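Local coordinates for putative uncharacterized protein PH0242 (Pyrococcus horikoshii, PDB 3VU1) that is the C-terminal globular domain of AglB, an archaeal member of the oligosaccharyltransferase family, built largely of beta-sheet and binding a calcium ion, at residues R392-Y397 against P415-F420; Y256-F261 against L279-S284; D382-A387 against K430-E435. One frame throughout, in Å; residues are numbered along the deposited sequence.

Interaction 1: R392-Y397 against P415-F420; sequences RATFIY and PHMDTF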
ATOM      1  N   ARG A 392     -19.263  10.246  -6.239  1.00 41.90           N
ATOM      2  CA  ARG A 392     -18.075   9.733  -6.896  1.00 41.78           C
ATOM      3  C   ARG A 392     -18.333   8.362  -7.454  1.00 39.84           C
ATOM      4  O   ARG A 392     -18.904   7.516  -6.777  1.00 40.60           O
ATOM      5  CB  ARG A 392     -16.871   9.670  -5.929  1.00 38.41           C
ATOM      6  CG  ARG A 392     -15.537   9.571  -6.669  1.00 39.21           C
ATOM      7  CD  ARG A 392     -14.391   9.202  -5.753  1.00 39.45           C
ATOM      8  NE  ARG A 392     -14.689   7.979  -5.011  1.00 39.06           N
ATOM      9  CZ  ARG A 392     -14.133   7.638  -3.853  1.00 35.52           C
ATOM     10  NH1 ARG A 392     -13.231   8.420  -3.264  1.00 34.91           N
ATOM     11  NH2 ARG A 392     -14.507   6.523  -3.275  1.00 34.10           N
ATOM     12  N   ALA A 393     -17.892   8.137  -8.684  1.00 37.99           N
ATOM     13  CA  ALA A 393     -17.976   6.802  -9.265  1.00 39.94           C
ATOM     14  C   ALA A 393     -16.634   6.080  -9.174  1.00 38.88           C
ATOM     15  O   ALA A 393     -15.567   6.724  -9.296  1.00 34.20           O
ATOM     16  CB  ALA A 393     -18.443   6.869 -10.720  1.00 39.48           C
ATOM     17  N   THR A 394     -16.698   4.755  -8.966  1.00 36.10           N
ATOM     18  CA  THR A 394     -15.515   3.910  -9.021  1.00 36.08           C
ATOM     19  C   THR A 394     -15.863   2.697  -9.856  1.00 37.98           C
ATOM     20  O   THR A 394     -16.792   1.964  -9.519  1.00 37.58           O
ATOM     21  CB  THR A 394     -15.026   3.449  -7.621  1.00 37.32           C
ATOM     22  OG1 THR A 394     -14.800   4.577  -6.775  1.00 39.51           O
ATOM     23  CG2 THR A 394     -13.713   2.696  -7.718  1.00 36.23           C
ATOM     24  N   PHE A 395     -15.121   2.506 -10.948  1.00 37.46           N
ATOM     25  CA  PHE A 395     -15.202   1.299 -11.765  1.00 39.22           C
ATOM     26  C   PHE A 395     -13.975   0.426 -11.526  1.00 41.82           C
ATOM     27  O   PHE A 395     -12.833   0.832 -11.798  1.00 42.91           O
ATOM     28  CB  PHE A 395     -15.218   1.657 -13.255  1.00 41.18           C
ATOM     29  CG  PHE A 395     -16.521   2.203 -13.749  1.00 41.07           C
ATOM     30  CD1 PHE A 395     -17.306   1.452 -14.618  1.00 42.52           C
ATOM     31  CD2 PHE A 395     -16.952   3.470 -13.379  1.00 40.52           C
ATOM     32  CE1 PHE A 395     -18.507   1.950 -15.097  1.00 41.73           C
ATOM     33  CE2 PHE A 395     -18.160   3.971 -13.848  1.00 44.57           C
ATOM     34  CZ  PHE A 395     -18.936   3.210 -14.703  1.00 43.64           C
ATOM     35  N   ILE A 396     -14.195  -0.774 -11.013  1.00 40.75           N
ATOM     36  CA  ILE A 396     -13.120  -1.744 -10.945  1.00 37.80           C
ATOM     37  C   ILE A 396     -13.422  -2.749 -12.033  1.00 38.84           C
ATOM     38  O   ILE A 396     -14.528  -3.342 -12.064  1.00 39.20           O
ATOM     39  CB  ILE A 396     -13.035  -2.442  -9.577  1.00 34.25           C
ATOM     40  CG1 ILE A 396     -12.417  -1.492  -8.552  1.00 35.32           C
ATOM     41  CG2 ILE A 396     -12.185  -3.697  -9.692  1.00 32.24           C
ATOM     42  CD1 ILE A 396     -12.583  -1.918  -7.096  1.00 36.37           C
ATOM     43  N   TYR A 397     -12.456  -2.938 -12.927  1.00 35.53           N
ATOM     44  CA  TYR A 397     -12.634  -3.883 -14.021  1.00 36.12           C
ATOM     45  C   TYR A 397     -11.352  -4.605 -14.432  1.00 37.11           C
ATOM     46  O   TYR A 397     -10.254  -4.234 -14.005  1.00 37.72           O
ATOM     47  CB  TYR A 397     -13.234  -3.160 -15.220  1.00 35.37           C
ATOM     48  CG  TYR A 397     -12.426  -1.967 -15.707  1.00 34.07           C
ATOM     49  CD1 TYR A 397     -11.560  -2.093 -16.799  1.00 33.94           C
ATOM     50  CD2 TYR A 397     -12.540  -0.722 -15.096  1.00 31.94           C
ATOM     51  CE1 TYR A 397     -10.835  -1.019 -17.276  1.00 32.62           C
ATOM     52  CE2 TYR A 397     -11.822   0.364 -15.569  1.00 32.82           C
ATOM     53  CZ  TYR A 397     -10.965   0.207 -16.659  1.00 33.84           C
ATOM     54  OH  TYR A 397     -10.249   1.270 -17.153  1.00 31.17           O
ATOM     55  N   PRO A 415      -6.084  -5.964 -13.600  1.00 40.04           N
ATOM     56  CA  PRO A 415      -7.107  -5.105 -12.957  1.00 35.91           C
ATOM     57  C   PRO A 415      -6.884  -3.618 -13.136  1.00 32.83           C
ATOM     58  O   PRO A 415      -5.764  -3.190 -13.184  1.00 31.97           O
ATOM     59  CB  PRO A 415      -7.015  -5.471 -11.473  1.00 32.12           C
ATOM     60  CG  PRO A 415      -5.768  -6.240 -11.331  1.00 32.98           C
ATOM     61  CD  PRO A 415      -5.437  -6.871 -12.633  1.00 34.72           C
ATOM     62  N   HIS A 416      -7.977  -2.864 -13.200  1.00 33.05           N
ATOM     63  CA  HIS A 416      -7.976  -1.414 -13.296  1.00 33.02           C
ATOM     64  C   HIS A 416      -8.955  -0.824 -12.305  1.00 33.97           C
ATOM     65  O   HIS A 416      -9.990  -1.425 -11.999  1.00 35.11           O
ATOM     66  CB  HIS A 416      -8.420  -0.981 -14.680  1.00 33.47           C
ATOM     67  CG  HIS A 416      -7.466  -1.340 -15.797  1.00 36.01           C
ATOM     68  ND1 HIS A 416      -6.679  -0.411 -16.417  1.00 37.49           N
ATOM     69  CD2 HIS A 416      -7.228  -2.554 -16.453  1.00 36.87           C
ATOM     70  CE1 HIS A 416      -5.964  -1.000 -17.406  1.00 36.03           C
ATOM     71  NE2 HIS A 416      -6.303  -2.314 -17.435  1.00 39.93           N
ATOM     72  N   MET A 417      -8.658   0.372 -11.802  1.00 33.37           N
ATOM     73  CA  MET A 417      -9.600   1.101 -10.989  1.00 32.82           C
ATOM     74  C   MET A 417      -9.656   2.569 -11.425  1.00 36.36           C
ATOM     75  O   MET A 417      -8.685   3.326 -11.216  1.00 37.22           O
ATOM     76  CB  MET A 417      -9.246   0.992  -9.514  1.00 30.82           C
ATOM     77  CG  MET A 417     -10.156   1.835  -8.650  1.00 33.58           C
ATOM     78  SD  MET A 417      -9.913   1.565  -6.890  1.00 41.29           S
ATOM     79  CE  MET A 417      -8.550   2.682  -6.603  1.00 40.18           C
ATOM     80  N   ASP A 418     -10.784   2.971 -12.024  1.00 36.84           N
ATOM     81  CA  ASP A 418     -11.017   4.374 -12.396  1.00 36.20           C
ATOM     82  C   ASP A 418     -12.064   5.023 -11.490  1.00 37.00           C
ATOM     83  O   ASP A 418     -13.127   4.441 -11.216  1.00 37.01           O
ATOM     84  CB  ASP A 418     -11.414   4.506 -13.863  1.00 36.31           C
ATOM     85  CG  ASP A 418     -10.535   3.647 -14.798  1.00 41.97           C
ATOM     86  OD1 ASP A 418     -11.060   3.224 -15.872  1.00 42.82           O
ATOM     87  OD2 ASP A 418      -9.338   3.388 -14.478  1.00 37.66           O
ATOM     88  N   THR A 419     -11.741   6.215 -11.001  1.00 34.46           N
ATOM     89  CA  THR A 419     -12.657   6.991 -10.204  1.00 36.09           C
ATOM     90  C   THR A 419     -12.892   8.313 -10.929  1.00 39.94           C
ATOM     91  O   THR A 419     -12.017   8.787 -11.656  1.00 40.57           O
ATOM     92  CB  THR A 419     -12.076   7.331  -8.822  1.00 37.19           C
ATOM     93  OG1 THR A 419     -10.951   8.203  -8.993  1.00 39.01           O
ATOM     94  CG2 THR A 419     -11.646   6.088  -8.081  1.00 35.29           C
ATOM     95  N   PHE A 420     -14.078   8.892 -10.751  1.00 38.83           N
ATOM     96  CA  PHE A 420     -14.376  10.215 -11.251  1.00 35.69           C
ATOM     97  C   PHE A 420     -15.523  10.784 -10.468  1.00 38.29           C
ATOM     98  O   PHE A 420     -16.361  10.046  -9.954  1.00 40.34           O
ATOM     99  CB  PHE A 420     -14.622  10.254 -12.778  1.00 36.61           C
ATOM    100  CG  PHE A 420     -15.756   9.381 -13.276  1.00 36.91           C
ATOM    101  CD1 PHE A 420     -15.512   8.081 -13.736  1.00 36.22           C
ATOM    102  CD2 PHE A 420     -17.071   9.871 -13.342  1.00 35.67           C
ATOM    103  CE1 PHE A 420     -16.563   7.289 -14.234  1.00 37.95           C
ATOM    104  CE2 PHE A 420     -18.121   9.073 -13.825  1.00 34.92           C
ATOM    105  CZ  PHE A 420     -17.871   7.783 -14.282  1.00 33.82           C
TER
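One face of the Y397 ring carries H416 CB, offset toward the rim and 3.6 Å from the ring centroid, while the D418 carboxylate comes in at the ring's edge. The F420 ring has A393 CB over one face, 3.9 Å from its centroid. F395 and F420 meet only rim to rim, CE2 to CE1 at 3.7 Å, and the imidazole of H416 lies parallel to the Y397 ring but slid well aside. For Y397 (chi1 57°) and F420 (chi1 59°), CG stands between the backbone N and the carbonyl carbon, and each ring has a cross-strand CB over one face. Y397 OH donates to D418 OD1 at 2.5 Å, a length that is doubtful; the carboxylate is turned 75° from the ring plane. On the other face of the sheet M417 CG packs on T394 CG2 (3.8 Å) and I396 CG1. Six backbone hydrogen bonds join the two antiparallel strands of this hairpin, 385-401 and 412-431. Helix 448-460 covers the aromatic face, and its Y452 OH also bonds D418 OD1. If both tyrosine hydroxyls donate to this one carboxylate oxygen, they would be consistent with a stabilised negative charge.

Interaction 2: Y256-F261 against L279-S284; sequences YKIEDF and LRLYIS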
ATOM      1  N   TYR A 256      11.189   9.900   0.992  1.00 30.78           N
ATOM      2  CA  TYR A 256      12.014   8.741   1.242  1.00 32.25           C
ATOM      3  C   TYR A 256      13.487   9.011   1.523  1.00 33.50           C
ATOM      4  O   TYR A 256      14.222   8.077   1.830  1.00 35.68           O
ATOM      5  CB  TYR A 256      11.869   7.707   0.123  1.00 32.77           C
ATOM      6  CG  TYR A 256      12.340   8.098  -1.255  1.00 33.01           C
ATOM      7  CD1 TYR A 256      13.564   7.643  -1.746  1.00 34.14           C
ATOM      8  CD2 TYR A 256      11.553   8.895  -2.090  1.00 33.78           C
ATOM      9  CE1 TYR A 256      13.991   7.972  -3.025  1.00 33.36           C
ATOM     10  CE2 TYR A 256      11.971   9.233  -3.372  1.00 32.51           C
ATOM     11  CZ  TYR A 256      13.180   8.752  -3.832  1.00 33.67           C
ATOM     12  OH  TYR A 256      13.606   9.076  -5.085  1.00 35.37           O
ATOM     13  N   LYS A 257      13.914  10.267   1.417  1.00 35.25           N
ATOM     14  CA  LYS A 257      15.334  10.641   1.524  1.00 35.77           C
ATOM     15  C   LYS A 257      15.349  12.146   1.633  1.00 36.54           C
ATOM     16  O   LYS A 257      14.635  12.830   0.883  1.00 38.76           O
ATOM     17  CB  LYS A 257      16.077  10.196   0.270  1.00 39.92           C
ATOM     18  CG  LYS A 257      17.596  10.300   0.272  1.00 43.72           C
ATOM     19  CD  LYS A 257      18.074  10.036  -1.154  1.00 48.40           C
ATOM     20  CE  LYS A 257      19.565   9.790  -1.279  1.00 55.23           C
ATOM     21  NZ  LYS A 257      19.910   8.341  -1.314  1.00 62.70           N
ATOM     22  N   ILE A 258      16.080  12.659   2.615  1.00 33.01           N
ATOM     23  CA  ILE A 258      16.308  14.095   2.753  1.00 31.97           C
ATOM     24  C   ILE A 258      17.821  14.359   2.636  1.00 35.56           C
ATOM     25  O   ILE A 258      18.643  13.602   3.211  1.00 34.57           O
ATOM     26  CB  ILE A 258      15.875  14.595   4.126  1.00 30.43           C
ATOM     27  CG1 ILE A 258      14.409  14.270   4.387  1.00 29.58           C
ATOM     28  CG2 ILE A 258      16.169  16.089   4.272  1.00 31.86           C
ATOM     29  CD1 ILE A 258      13.861  14.923   5.651  1.00 27.59           C
ATOM     30  N   GLU A 259      18.200  15.409   1.899  1.00 35.79           N
ATOM     31  CA  GLU A 259      19.612  15.856   1.906  1.00 38.52           C
ATOM     32  C   GLU A 259      19.759  17.267   2.466  1.00 37.35           C
ATOM     33  O   GLU A 259      18.971  18.146   2.167  1.00 38.01           O
ATOM     34  CB  GLU A 259      20.247  15.761   0.527  1.00 38.25           C
ATOM     35  CG  GLU A 259      20.690  14.372   0.133  1.00 39.79           C
ATOM     36  CD  GLU A 259      20.963  14.243  -1.364  1.00 46.52           C
ATOM     37  OE1 GLU A 259      21.808  13.407  -1.733  1.00 53.00           O
ATOM     38  OE2 GLU A 259      20.357  14.973  -2.188  1.00 47.32           O
ATOM     39  N   ASP A 260      20.740  17.462   3.334  1.00 40.49           N
ATOM     40  CA  ASP A 260      21.027  18.797   3.896  1.00 40.25           C
ATOM     41  C   ASP A 260      22.203  19.353   3.081  1.00 37.65           C
ATOM     42  O   ASP A 260      23.167  18.608   2.794  1.00 34.85           O
ATOM     43  CB  ASP A 260      21.426  18.650   5.369  1.00 40.91           C
ATOM     44  CG  ASP A 260      21.242  19.917   6.179  1.00 44.02           C
ATOM     45  OD1 ASP A 260      20.707  20.914   5.637  1.00 48.74           O
ATOM     46  OD2 ASP A 260      21.612  19.905   7.392  1.00 44.75           O
ATOM     47  N   PHE A 261      22.117  20.614   2.671  1.00 33.34           N
ATOM     48  CA  PHE A 261      23.243  21.226   2.001  1.00 38.39           C
ATOM     49  C   PHE A 261      24.259  21.780   3.020  1.00 38.04           C
ATOM     50  O   PHE A 261      24.032  22.816   3.604  1.00 38.97           O
ATOM     51  CB  PHE A 261      22.777  22.305   1.010  1.00 40.92           C
ATOM     52  CG  PHE A 261      23.844  22.698   0.018  1.00 46.29           C
ATOM     53  CD1 PHE A 261      24.357  24.005  -0.007  1.00 44.73           C
ATOM     54  CD2 PHE A 261      24.384  21.738  -0.871  1.00 47.29           C
ATOM     55  CE1 PHE A 261      25.337  24.356  -0.928  1.00 44.16           C
ATOM     56  CE2 PHE A 261      25.381  22.090  -1.779  1.00 45.93           C
ATOM     57  CZ  PHE A 261      25.854  23.399  -1.804  1.00 43.60           C
ATOM     58  N   LEU A 279      17.309  22.053   2.113  1.00 36.88           N
ATOM     59  CA  LEU A 279      17.008  20.629   2.068  1.00 35.00           C
ATOM     60  C   LEU A 279      16.541  20.237   0.683  1.00 35.64           C
ATOM     61  O   LEU A 279      15.849  21.014  -0.005  1.00 39.52           O
ATOM     62  CB  LEU A 279      15.922  20.297   3.094  1.00 33.89           C
ATOM     63  CG  LEU A 279      16.163  20.670   4.556  1.00 33.97           C
ATOM     64  CD1 LEU A 279      14.894  20.422   5.352  1.00 31.80           C
ATOM     65  CD2 LEU A 279      17.331  19.875   5.135  1.00 32.97           C
ATOM     66  N   ARG A 280      16.942  19.043   0.269  1.00 33.95           N
ATOM     67  CA  ARG A 280      16.417  18.429  -0.917  1.00 35.32           C
ATOM     68  C   ARG A 280      15.538  17.273  -0.462  1.00 36.39           C
ATOM     69  O   ARG A 280      16.051  16.312   0.136  1.00 39.65           O
ATOM     70  CB  ARG A 280      17.535  17.934  -1.836  1.00 36.34           C
ATOM     71  CG  ARG A 280      17.031  17.631  -3.249  1.00 40.66           C
ATOM     72  CD  ARG A 280      18.018  16.805  -4.046  1.00 42.77           C
ATOM     73  NE  ARG A 280      18.948  17.650  -4.786  1.00 47.94           N
ATOM     74  CZ  ARG A 280      20.236  17.364  -4.977  1.00 49.27           C
ATOM     75  NH1 ARG A 280      20.806  16.267  -4.478  1.00 46.55           N
ATOM     76  NH2 ARG A 280      20.969  18.201  -5.666  1.00 51.42           N
ATOM     77  N   LEU A 281      14.227  17.387  -0.710  1.00 33.28           N
ATOM     78  CA  LEU A 281      13.247  16.344  -0.368  1.00 32.10           C
ATOM     79  C   LEU A 281      12.904  15.415  -1.547  1.00 32.98           C
ATOM     80  O   LEU A 281      12.430  15.852  -2.615  1.00 34.06           O
ATOM     81  CB  LEU A 281      12.002  17.009   0.196  1.00 31.11           C
ATOM     82  CG  LEU A 281      12.361  18.179   1.129  1.00 31.94           C
ATOM     83  CD1 LEU A 281      11.112  18.912   1.581  1.00 30.75           C
ATOM     84  CD2 LEU A 281      13.165  17.740   2.348  1.00 30.00           C
ATOM     85  N   TYR A 282      13.174  14.133  -1.371  1.00 34.75           N
ATOM     86  CA  TYR A 282      12.880  13.140  -2.405  1.00 37.40           C
ATOM     87  C   TYR A 282      11.507  12.553  -2.119  1.00 37.86           C
ATOM     88  O   TYR A 282      11.298  11.887  -1.109  1.00 40.17           O
ATOM     89  CB  TYR A 282      13.922  12.037  -2.414  1.00 40.68           C
ATOM     90  CG  TYR A 282      15.272  12.464  -2.915  1.00 47.57           C
ATOM     91  CD1 TYR A 282      16.118  13.253  -2.116  1.00 51.03           C
ATOM     92  CD2 TYR A 282      15.730  12.067  -4.183  1.00 49.22           C
ATOM     93  CE1 TYR A 282      17.368  13.641  -2.568  1.00 53.24           C
ATOM     94  CE2 TYR A 282      16.987  12.449  -4.645  1.00 51.61           C
ATOM     95  CZ  TYR A 282      17.796  13.235  -3.834  1.00 55.36           C
ATOM     96  OH  TYR A 282      19.039  13.618  -4.261  1.00 60.20           O
ATOM     97  N   ILE A 283      10.572  12.819  -3.016  1.00 38.12           N
ATOM     98  CA  ILE A 283       9.167  12.551  -2.764  1.00 35.80           C
ATOM     99  C   ILE A 283       8.689  11.289  -3.471  1.00 35.77           C
ATOM    100  O   ILE A 283       8.976  11.064  -4.654  1.00 36.96           O
ATOM    101  CB  ILE A 283       8.321  13.770  -3.150  1.00 34.74           C
ATOM    102  CG1 ILE A 283       8.576  14.862  -2.100  1.00 36.03           C
ATOM    103  CG2 ILE A 283       6.850  13.393  -3.279  1.00 32.65           C
ATOM    104  CD1 ILE A 283       7.843  16.175  -2.301  1.00 35.09           C
ATOM    105  N   SER A 284       7.983  10.453  -2.728  1.00 34.12           N
ATOM    106  CA  SER A 284       7.279   9.331  -3.322  1.00 32.14           C
ATOM    107  C   SER A 284       5.770   9.552  -3.240  1.00 30.01           C
ATOM    108  O   SER A 284       5.222   9.660  -2.149  1.00 32.09           O
ATOM    109  CB  SER A 284       7.686   8.046  -2.626  1.00 32.51           C
ATOM    110  OG  SER A 284       6.843   7.003  -3.033  1.00 34.73           O
TER
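Y256 meets Y282 twice: its N donates to Y282 O at 2.9 Å, and one face of its ring takes Y282 CB, offset toward the rim. The Y282 ring turns its edge to that face, the planes 69° apart. Y256 OH bonds E227. K257 runs beside Y282 in the same direction, with K257 CD over the centre of the Y282 ring, 3.9 Å from its centroid; NZ is at most a weak cation-pi partner. I258 points to the opposite face of the sheet, where CG2 touches L281 CD2 (3.9 Å) and L279 CD2. At E259 two backbone bonds to R280 close a hydrogen-bonded pair. Its extended side chain brings OE2 to R280 NH1, a bent salt bridge of 2.7 Å (134° at the hydrogen), on the syn side but tilted from the carboxylate plane, and to Y282 OH at 2.8 Å, which arrives from the opposite face of the carboxylate. D260 then sets OD1 against L279 CD2, while its OD2 bonds H277. R280 also makes a cation-pi contact with W266, and the shared carboxylate probably stays ionised on this partly exposed face, backed by one where I258, L279 and L281 pack beside D260.

Interaction 3: D382-A387 against K430-E435; sequences DKEYTA and KLRPGE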
ATOM      1  N   ASP A 382     -12.032  13.186  12.385  1.00 56.14           N
ATOM      2  CA  ASP A 382     -11.142  13.393  13.536  1.00 57.04           C
ATOM      3  C   ASP A 382     -10.958  14.846  13.903  1.00 58.66           C
ATOM      4  O   ASP A 382     -10.722  15.138  15.054  1.00 66.53           O
ATOM      5  CB  ASP A 382      -9.777  12.743  13.291  1.00 62.01           C
ATOM      6  CG  ASP A 382      -9.838  11.224  13.383  1.00 68.97           C
ATOM      7  OD1 ASP A 382     -10.458  10.738  14.361  1.00 72.81           O
ATOM      8  OD2 ASP A 382      -9.294  10.521  12.488  1.00 64.43           O
ATOM      9  N   LYS A 383     -11.057  15.754  12.936  1.00 60.03           N
ATOM     10  CA  LYS A 383     -10.926  17.192  13.206  1.00 61.82           C
ATOM     11  C   LYS A 383     -11.936  18.025  12.401  1.00 62.85           C
ATOM     12  O   LYS A 383     -12.657  17.494  11.551  1.00 63.82           O
ATOM     13  CB  LYS A 383      -9.469  17.670  12.989  1.00 62.39           C
ATOM     14  CG  LYS A 383      -8.829  17.303  11.654  1.00 62.43           C
ATOM     15  CD  LYS A 383      -7.298  17.246  11.710  1.00 66.70           C
ATOM     16  CE  LYS A 383      -6.632  18.627  11.718  1.00 77.08           C
ATOM     17  NZ  LYS A 383      -6.841  19.470  10.495  1.00 75.87           N
ATOM     18  N   GLU A 384     -12.008  19.322  12.669  1.00 60.36           N
ATOM     19  CA  GLU A 384     -12.943  20.156  11.923  1.00 61.81           C
ATOM     20  C   GLU A 384     -12.431  20.442  10.511  1.00 56.43           C
ATOM     21  O   GLU A 384     -11.242  20.566  10.292  1.00 50.37           O
ATOM     22  CB  GLU A 384     -13.242  21.454  12.667  1.00 66.55           C
ATOM     23  CG  GLU A 384     -12.188  22.530  12.479  1.00 76.40           C
ATOM     24  CD  GLU A 384     -12.681  23.898  12.898  1.00 86.33           C
ATOM     25  OE1 GLU A 384     -13.597  23.953  13.742  1.00 89.24           O
ATOM     26  OE2 GLU A 384     -12.157  24.916  12.383  1.00 91.69           O
ATOM     27  N   TYR A 385     -13.334  20.516   9.547  1.00 53.83           N
ATOM     28  CA  TYR A 385     -12.942  20.808   8.190  1.00 51.00           C
ATOM     29  C   TYR A 385     -14.045  21.619   7.589  1.00 52.96           C
ATOM     30  O   TYR A 385     -15.144  21.714   8.147  1.00 56.94           O
ATOM     31  CB  TYR A 385     -12.826  19.544   7.327  1.00 51.59           C
ATOM     32  CG  TYR A 385     -11.734  18.567   7.669  1.00 51.04           C
ATOM     33  CD1 TYR A 385     -12.021  17.420   8.423  1.00 48.39           C
ATOM     34  CD2 TYR A 385     -10.418  18.753   7.210  1.00 47.29           C
ATOM     35  CE1 TYR A 385     -11.030  16.497   8.731  1.00 46.89           C
ATOM     36  CE2 TYR A 385      -9.419  17.834   7.521  1.00 46.47           C
ATOM     37  CZ  TYR A 385      -9.736  16.707   8.279  1.00 46.66           C
ATOM     38  OH  TYR A 385      -8.784  15.766   8.592  1.00 45.60           O
ATOM     39  N   THR A 386     -13.742  22.185   6.429  1.00 50.59           N
ATOM     40  CA  THR A 386     -14.755  22.676   5.534  1.00 52.35           C
ATOM     41  C   THR A 386     -14.701  21.818   4.279  1.00 51.26           C
ATOM     42  O   THR A 386     -13.715  21.806   3.553  1.00 54.75           O
ATOM     43  CB  THR A 386     -14.571  24.180   5.287  1.00 51.95           C
ATOM     44  OG1 THR A 386     -14.830  24.843   6.528  1.00 53.27           O
ATOM     45  CG2 THR A 386     -15.518  24.718   4.178  1.00 44.50           C
ATOM     46  N   ALA A 387     -15.771  21.072   4.055  1.00 52.37           N
ATOM     47  CA  ALA A 387     -15.808  20.088   2.986  1.00 51.67           C
ATOM     48  C   ALA A 387     -16.754  20.470   1.865  1.00 48.52           C
ATOM     49  O   ALA A 387     -17.680  21.237   2.053  1.00 49.34           O
ATOM     50  CB  ALA A 387     -16.194  18.725   3.547  1.00 53.36           C
ATOM     51  N   LYS A 430     -19.549  22.656   6.981  1.00 58.74           N
ATOM     52  CA  LYS A 430     -18.683  22.731   8.152  1.00 60.60           C
ATOM     53  C   LYS A 430     -18.766  21.445   8.936  1.00 55.79           C
ATOM     54  O   LYS A 430     -19.734  21.227   9.636  1.00 64.13           O
ATOM     55  CB  LYS A 430     -19.056  23.926   9.040  1.00 61.97           C
ATOM     56  CG  LYS A 430     -18.339  25.236   8.704  1.00 72.10           C
ATOM     57  CD  LYS A 430     -18.737  26.335   9.694  1.00 84.82           C
ATOM     58  CE  LYS A 430     -17.565  27.214  10.128  1.00 87.59           C
ATOM     59  NZ  LYS A 430     -17.137  28.149   9.049  1.00 94.07           N
ATOM     60  N   LEU A 431     -17.758  20.590   8.821  1.00 55.34           N
ATOM     61  CA  LEU A 431     -17.703  19.365   9.642  1.00 54.26           C
ATOM     62  C   LEU A 431     -17.078  19.569  11.026  1.00 55.26           C
ATOM     63  O   LEU A 431     -16.157  20.372  11.188  1.00 57.57           O
ATOM     64  CB  LEU A 431     -16.965  18.257   8.916  1.00 49.05           C
ATOM     65  CG  LEU A 431     -17.547  17.880   7.569  1.00 48.20           C
ATOM     66  CD1 LEU A 431     -16.631  16.850   6.928  1.00 47.65           C
ATOM     67  CD2 LEU A 431     -18.947  17.323   7.754  1.00 48.07           C
ATOM     68  N   ARG A 432     -17.585  18.820  12.005  1.00 56.70           N
ATOM     69  CA  ARG A 432     -17.165  18.925  13.414  1.00 59.84           C
ATOM     70  C   ARG A 432     -16.574  17.596  13.863  1.00 56.04           C
ATOM     71  O   ARG A 432     -17.119  16.538  13.549  1.00 53.54           O
ATOM     72  CB  ARG A 432     -18.351  19.259  14.354  1.00 63.26           C
ATOM     73  CG  ARG A 432     -19.305  20.361  13.896  1.00 76.20           C
ATOM     74  CD  ARG A 432     -19.021  21.710  14.549  1.00 83.22           C
ATOM     75  NE  ARG A 432     -17.634  22.128  14.341  1.00 90.16           N
ATOM     76  CZ  ARG A 432     -16.777  22.456  15.313  1.00 92.22           C
ATOM     77  NH1 ARG A 432     -17.151  22.451  16.591  1.00 91.71           N
ATOM     78  NH2 ARG A 432     -15.538  22.802  14.996  1.00 92.47           N
ATOM     79  N   PRO A 433     -15.474  17.643  14.630  1.00 52.99           N
ATOM     80  CA  PRO A 433     -14.923  16.409  15.168  1.00 52.52           C
ATOM     81  C   PRO A 433     -16.023  15.566  15.798  1.00 53.44           C
ATOM     82  O   PRO A 433     -16.785  16.087  16.604  1.00 57.04           O
ATOM     83  CB  PRO A 433     -13.964  16.908  16.246  1.00 50.72           C
ATOM     84  CG  PRO A 433     -13.520  18.242  15.749  1.00 49.65           C
ATOM     85  CD  PRO A 433     -14.713  18.833  15.064  1.00 50.61           C
ATOM     86  N   GLY A 434     -16.098  14.285  15.430  1.00 52.03           N
ATOM     87  CA  GLY A 434     -17.158  13.389  15.889  1.00 51.45           C
ATOM     88  C   GLY A 434     -18.202  13.181  14.803  1.00 57.00           C
ATOM     89  O   GLY A 434     -17.926  13.380  13.613  1.00 56.74           O
ATOM     90  N   GLU A 435     -19.411  12.791  15.196  1.00 57.70           N
ATOM     91  CA  GLU A 435     -20.465  12.550  14.221  1.00 56.82           C
ATOM     92  C   GLU A 435     -21.038  13.845  13.661  1.00 58.54           C
ATOM     93  O   GLU A 435     -21.090  14.853  14.359  1.00 57.42           O
ATOM     94  CB  GLU A 435     -21.542  11.660  14.801  1.00 63.69           C
ATOM     95  CG  GLU A 435     -20.967  10.337  15.281  1.00 83.16           C
ATOM     96  CD  GLU A 435     -21.987   9.215  15.345  1.00 96.10           C
ATOM     97  OE1 GLU A 435     -23.137   9.414  14.880  1.00100.93           O
ATOM     98  OE2 GLU A 435     -21.623   8.127  15.854  1.00101.14           O
TER
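E384 OE1 and R432 NH2 form a salt bridge at 2.6 Å, the shortest polar contact between the two segments. The side chains run side by side in the same direction, and OE1 comes to the edge of the guanidinium while the carboxylate plane is turned 77° from it. R432 starts out pointing away from the other segment; the chain bends at chi2 and chi3, and its end comes back toward E384, with P433 CD over one face of the guanidinium. P433 itself lays CG and CD against the backbone of K383 and E384, with CG 3.6 Å from E384 N. Next along, Y385 and L431 pair through their backbones. L431 N reaches Y385 O at 2.9 Å, whereas Y385 N sits above the carbonyl plane of L431 O at 3.3 Å, a longer bond. L431 CD1 touches A387 CB, and strand 464-487 lies against A387. K383 NZ makes its salt bridge outside, with E480. Beyond R432 and P433 the 430-435 segment passes into strand 434-443, and G434 bonds V381 of strand 372-381. The contact is therefore a break shared by both arms of one long antiparallel beta hairpin, where the pair 385-401 and 412-431 gives way to the pair 372-381 and 434-443.

How the interactions relate
Interactions 1 and 3 hold the same two strands, 385-401 and 412-431, at points whose centres lie about 27 Å apart. Interaction 1 is the partly buried one, roofed by helix 448-460 and dominated by aromatic packing; interaction 3 is a surface contact in which proline packing and an ion pair carry more weight and backbone pairing thins out. Interaction 2 belongs to a separate four-stranded antiparallel sheet in the Peripheral 1 range, about 33 Å from either of the others between centres. It is also partly buried, and mixes the two styles: Y282 and an ion pair on one face, mainly aliphatic packing on the other. Its S284 end lies near the calcium ion.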